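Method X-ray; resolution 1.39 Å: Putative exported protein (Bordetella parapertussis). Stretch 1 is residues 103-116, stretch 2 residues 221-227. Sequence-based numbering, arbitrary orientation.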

# COMPACT_ATOMS: atom_id res chain seq x y z
N GLU A 103 1.13 -4.16 -9.86
CA GLU A 103 0.61 -5.48 -10.19
C GLU A 103 -0.46 -5.87 -9.18
O GLU A 103 -1.52 -6.36 -9.55
CB GLU A 103 1.72 -6.52 -10.20
CG GLU A 103 2.71 -6.41 -11.34
CD GLU A 103 3.80 -7.44 -11.20
OE1 GLU A 103 3.48 -8.63 -11.37
OE2 GLU A 103 4.94 -7.06 -10.91
N ARG A 104 -0.16 -5.65 -7.90
CA ARG A 104 -1.09 -5.94 -6.82
C ARG A 104 -2.41 -5.19 -7.03
O ARG A 104 -3.47 -5.76 -6.89
CB ARG A 104 -0.46 -5.57 -5.49
CG ARG A 104 -1.41 -5.68 -4.29
CD ARG A 104 -1.05 -4.69 -3.15
NE ARG A 104 -0.99 -3.31 -3.65
CZ ARG A 104 -2.05 -2.54 -3.88
NH1 ARG A 104 -3.28 -2.98 -3.64
NH2 ARG A 104 -1.88 -1.31 -4.37
N HIS A 105 -2.32 -3.90 -7.35
CA HIS A 105 -3.51 -3.11 -7.66
C HIS A 105 -4.37 -3.77 -8.75
O HIS A 105 -5.60 -3.79 -8.66
CB HIS A 105 -3.08 -1.71 -8.10
CG HIS A 105 -4.21 -0.78 -8.38
ND1 HIS A 105 -5.02 -0.26 -7.39
CD2 HIS A 105 -4.64 -0.23 -9.54
CE1 HIS A 105 -5.91 0.55 -7.93
NE2 HIS A 105 -5.71 0.59 -9.23
N GLY A 106 -3.71 -4.29 -9.78
CA GLY A 106 -4.42 -5.01 -10.83
C GLY A 106 -5.11 -6.25 -10.31
O GLY A 106 -6.24 -6.56 -10.70
N HIS A 107 -4.42 -7.00 -9.44
CA HIS A 107 -5.04 -8.20 -8.88
C HIS A 107 -6.22 -7.86 -7.96
O HIS A 107 -7.22 -8.58 -7.95
CB HIS A 107 -4.00 -9.07 -8.15
CG HIS A 107 -2.98 -9.67 -9.07
ND1 HIS A 107 -3.32 -10.47 -10.14
CD2 HIS A 107 -1.63 -9.59 -9.08
CE1 HIS A 107 -2.22 -10.85 -10.77
NE2 HIS A 107 -1.18 -10.32 -10.15
N PHE A 108 -6.10 -6.77 -7.20
CA PHE A 108 -7.23 -6.29 -6.40
C PHE A 108 -8.43 -6.01 -7.30
O PHE A 108 -9.55 -6.39 -6.98
CB PHE A 108 -6.85 -5.01 -5.64
CG PHE A 108 -6.25 -5.24 -4.27
CD1 PHE A 108 -5.20 -6.12 -4.08
CD2 PHE A 108 -6.72 -4.53 -3.18
CE1 PHE A 108 -4.64 -6.32 -2.83
CE2 PHE A 108 -6.18 -4.72 -1.92
CZ PHE A 108 -5.11 -5.61 -1.74
N ARG A 109 -8.19 -5.31 -8.41
CA ARG A 109 -9.29 -4.97 -9.29
C ARG A 109 -9.93 -6.24 -9.84
O ARG A 109 -11.16 -6.35 -9.87
CB ARG A 109 -8.81 -4.05 -10.42
CG ARG A 109 -8.64 -2.60 -9.97
CD ARG A 109 -8.20 -1.72 -11.13
NE ARG A 109 -9.16 -1.77 -12.23
CZ ARG A 109 -8.93 -1.28 -13.44
NH1 ARG A 109 -7.77 -0.71 -13.72
NH2 ARG A 109 -9.87 -1.37 -14.38
N ARG A 110 -9.12 -7.19 -10.30
CA ARG A 110 -9.69 -8.42 -10.83
C ARG A 110 -10.48 -9.19 -9.77
O ARG A 110 -11.57 -9.74 -10.06
CB ARG A 110 -8.62 -9.34 -11.44
CG ARG A 110 -8.03 -8.85 -12.76
CD ARG A 110 -7.22 -9.95 -13.46
NE ARG A 110 -6.24 -10.54 -12.56
CZ ARG A 110 -6.27 -11.80 -12.10
NH1 ARG A 110 -5.33 -12.20 -11.25
NH2 ARG A 110 -7.21 -12.65 -12.49
N ALA A 111 -9.95 -9.24 -8.56
CA ALA A 111 -10.60 -10.00 -7.49
C ALA A 111 -11.91 -9.32 -7.09
O ALA A 111 -12.93 -9.98 -6.95
CB ALA A 111 -9.68 -10.14 -6.28
N LEU A 112 -11.87 -8.01 -6.90
CA LEU A 112 -13.09 -7.31 -6.50
C LEU A 112 -14.13 -7.45 -7.61
O LEU A 112 -15.30 -7.72 -7.33
CB LEU A 112 -12.80 -5.85 -6.15
CG LEU A 112 -11.91 -5.69 -4.92
CD1 LEU A 112 -11.33 -4.28 -4.86
CD2 LEU A 112 -12.67 -6.03 -3.62
N GLN A 113 -13.71 -7.31 -8.86
CA GLN A 113 -14.64 -7.43 -9.97
C GLN A 113 -15.32 -8.81 -10.00
O GLN A 113 -16.53 -8.92 -10.22
CB GLN A 113 -13.96 -7.15 -11.31
CG GLN A 113 -14.94 -7.02 -12.47
CD GLN A 113 -15.69 -5.70 -12.43
OE1 GLN A 113 -15.08 -4.63 -12.34
NE2 GLN A 113 -17.01 -5.76 -12.48
N ARG A 114 -14.52 -9.85 -9.80
CA ARG A 114 -15.00 -11.23 -9.78
C ARG A 114 -16.05 -11.48 -8.70
O ARG A 114 -17.01 -12.23 -8.92
CB ARG A 114 -13.81 -12.18 -9.58
CG ARG A 114 -14.18 -13.60 -9.22
CD ARG A 114 -12.94 -14.50 -9.16
NE ARG A 114 -13.25 -15.79 -8.56
CZ ARG A 114 -12.43 -16.83 -8.53
NH1 ARG A 114 -12.82 -17.96 -7.96
NH2 ARG A 114 -11.22 -16.74 -9.08
N HIS A 115 -15.87 -10.85 -7.55
CA HIS A 115 -16.73 -11.11 -6.40
C HIS A 115 -17.94 -10.17 -6.30
O HIS A 115 -18.86 -10.44 -5.54
CB HIS A 115 -15.91 -11.07 -5.10
CG HIS A 115 -14.93 -12.20 -4.99
ND1 HIS A 115 -15.24 -13.39 -4.35
CD2 HIS A 115 -13.67 -12.34 -5.45
CE1 HIS A 115 -14.20 -14.20 -4.43
NE2 HIS A 115 -13.24 -13.60 -5.10
N LEU A 116 -17.93 -9.09 -7.07
CA LEU A 116 -19.01 -8.10 -7.06
C LEU A 116 -20.32 -8.74 -7.52
O LEU A 116 -20.34 -9.53 -8.47
CB LEU A 116 -18.64 -6.95 -8.00
CG LEU A 116 -19.14 -5.53 -7.73
CD1 LEU A 116 -18.60 -5.01 -6.41
CD2 LEU A 116 -18.70 -4.63 -8.89
N GLY A 221 -19.09 -13.79 3.00
CA GLY A 221 -18.36 -12.66 2.43
C GLY A 221 -16.89 -12.95 2.18
O GLY A 221 -16.39 -14.04 2.46
N ALA A 222 -16.18 -11.97 1.62
CA ALA A 222 -14.77 -12.15 1.31
C ALA A 222 -13.95 -10.92 1.64
O ALA A 222 -14.43 -9.79 1.55
CB ALA A 222 -14.59 -12.51 -0.17
N LEU A 223 -12.70 -11.19 2.01
CA LEU A 223 -11.68 -10.18 2.24
C LEU A 223 -10.67 -10.21 1.11
O LEU A 223 -10.21 -11.29 0.72
CB LEU A 223 -10.95 -10.48 3.56
CG LEU A 223 -9.68 -9.67 3.86
CD1 LEU A 223 -10.00 -8.19 4.11
CD2 LEU A 223 -8.97 -10.29 5.05
N VAL A 224 -10.31 -9.05 0.59
CA VAL A 224 -9.22 -8.92 -0.37
C VAL A 224 -8.15 -8.06 0.28
O VAL A 224 -8.36 -6.88 0.56
CB VAL A 224 -9.68 -8.27 -1.68
CG1 VAL A 224 -8.50 -8.08 -2.64
CG2 VAL A 224 -10.79 -9.11 -2.33
N THR A 225 -6.99 -8.65 0.58
CA THR A 225 -5.92 -7.86 1.16
C THR A 225 -4.58 -8.25 0.54
O THR A 225 -4.54 -8.90 -0.51
CB THR A 225 -5.94 -7.90 2.72
OG1 THR A 225 -5.06 -6.91 3.26
CG2 THR A 225 -5.60 -9.27 3.27
N SER A 226 -3.49 -7.82 1.16
CA SER A 226 -2.17 -7.93 0.55
C SER A 226 -1.11 -7.94 1.63
O SER A 226 -1.38 -7.61 2.79
CB SER A 226 -1.91 -6.75 -0.35
OG SER A 226 -1.94 -5.55 0.43
N PHE A 227 0.10 -8.30 1.27
CA PHE A 227 1.20 -8.24 2.22
C PHE A 227 2.52 -8.20 1.47
O PHE A 227 2.64 -8.82 0.41
CB PHE A 227 1.17 -9.44 3.19
CG PHE A 227 1.13 -10.78 2.50
CD1 PHE A 227 2.26 -11.57 2.45
CD2 PHE A 227 -0.04 -11.23 1.90
CE1 PHE A 227 2.21 -12.81 1.82
CE2 PHE A 227 -0.09 -12.46 1.27
CZ PHE A 227 1.04 -13.24 1.22

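Helix 103-115 lies along strand 221-226, the two running antiparallel (175° between their N-to-C directions) with axes 9.2 Å apart at closest approach. In this register, Arg104 sits across from Ser226, Phe108 from Val224 and His115 from Ala222, the CA atoms of Phe108 and Val224 being 6.9 Å apart. The helix is held by its own i to i+4 backbone bonds, such as Phe108 N to Arg104 O (2.8 Å) and Leu112 N to Phe108 O (2.8 Å). No hydrogen bond crosses between the stretches, so the contact, which buries 332 Å² in all, rests on packing. Alternation along the strand points Ala222, Val224 and Ser226 toward the helix, while Leu223 and Thr225 start away from it.

Apolar contacts centre on Val224, the residue most covered by the opposing stretch. CG2 meets Leu112 CD2 at 3.8 Å, CG1 sits over one face of the Phe108 ring, and both methyls come near Ala111 CB (CG2 at 4.2 Å, CG1 at 4.3 Å). The Phe108 pairing is a CH-pi contact, with Val224 CG1 3.9 Å from the ring centroid and only 7° off the normal, so the methyl carbon lies almost directly over the ring centre, where its C-H groups can meet the pi cloud. Phe108 leaves its CA sideways, but its ring reaches the strand; Ser226 CB lies at the ring edge, 3.7 Å from Phe108 CZ, and Thr225 O is 3.5 Å from Phe108 CE1.

Toward the ends, polar residues add van der Waals contacts without hydrogen bonds across the stretches. Arg104 CD packs on Ser226 CB at 3.6 Å, while the Ser226 hydroxyl hydrogen-bonds elsewhere in the structure. His115 ND1 approaches Ala222 CB at 4.3 Å, a van der Waals contact. Away from the strand, Arg110 NH1 donates to His107 ND1 (2.9 Å, 171°), a nearly straight hydrogen bond linking side chains within the helix.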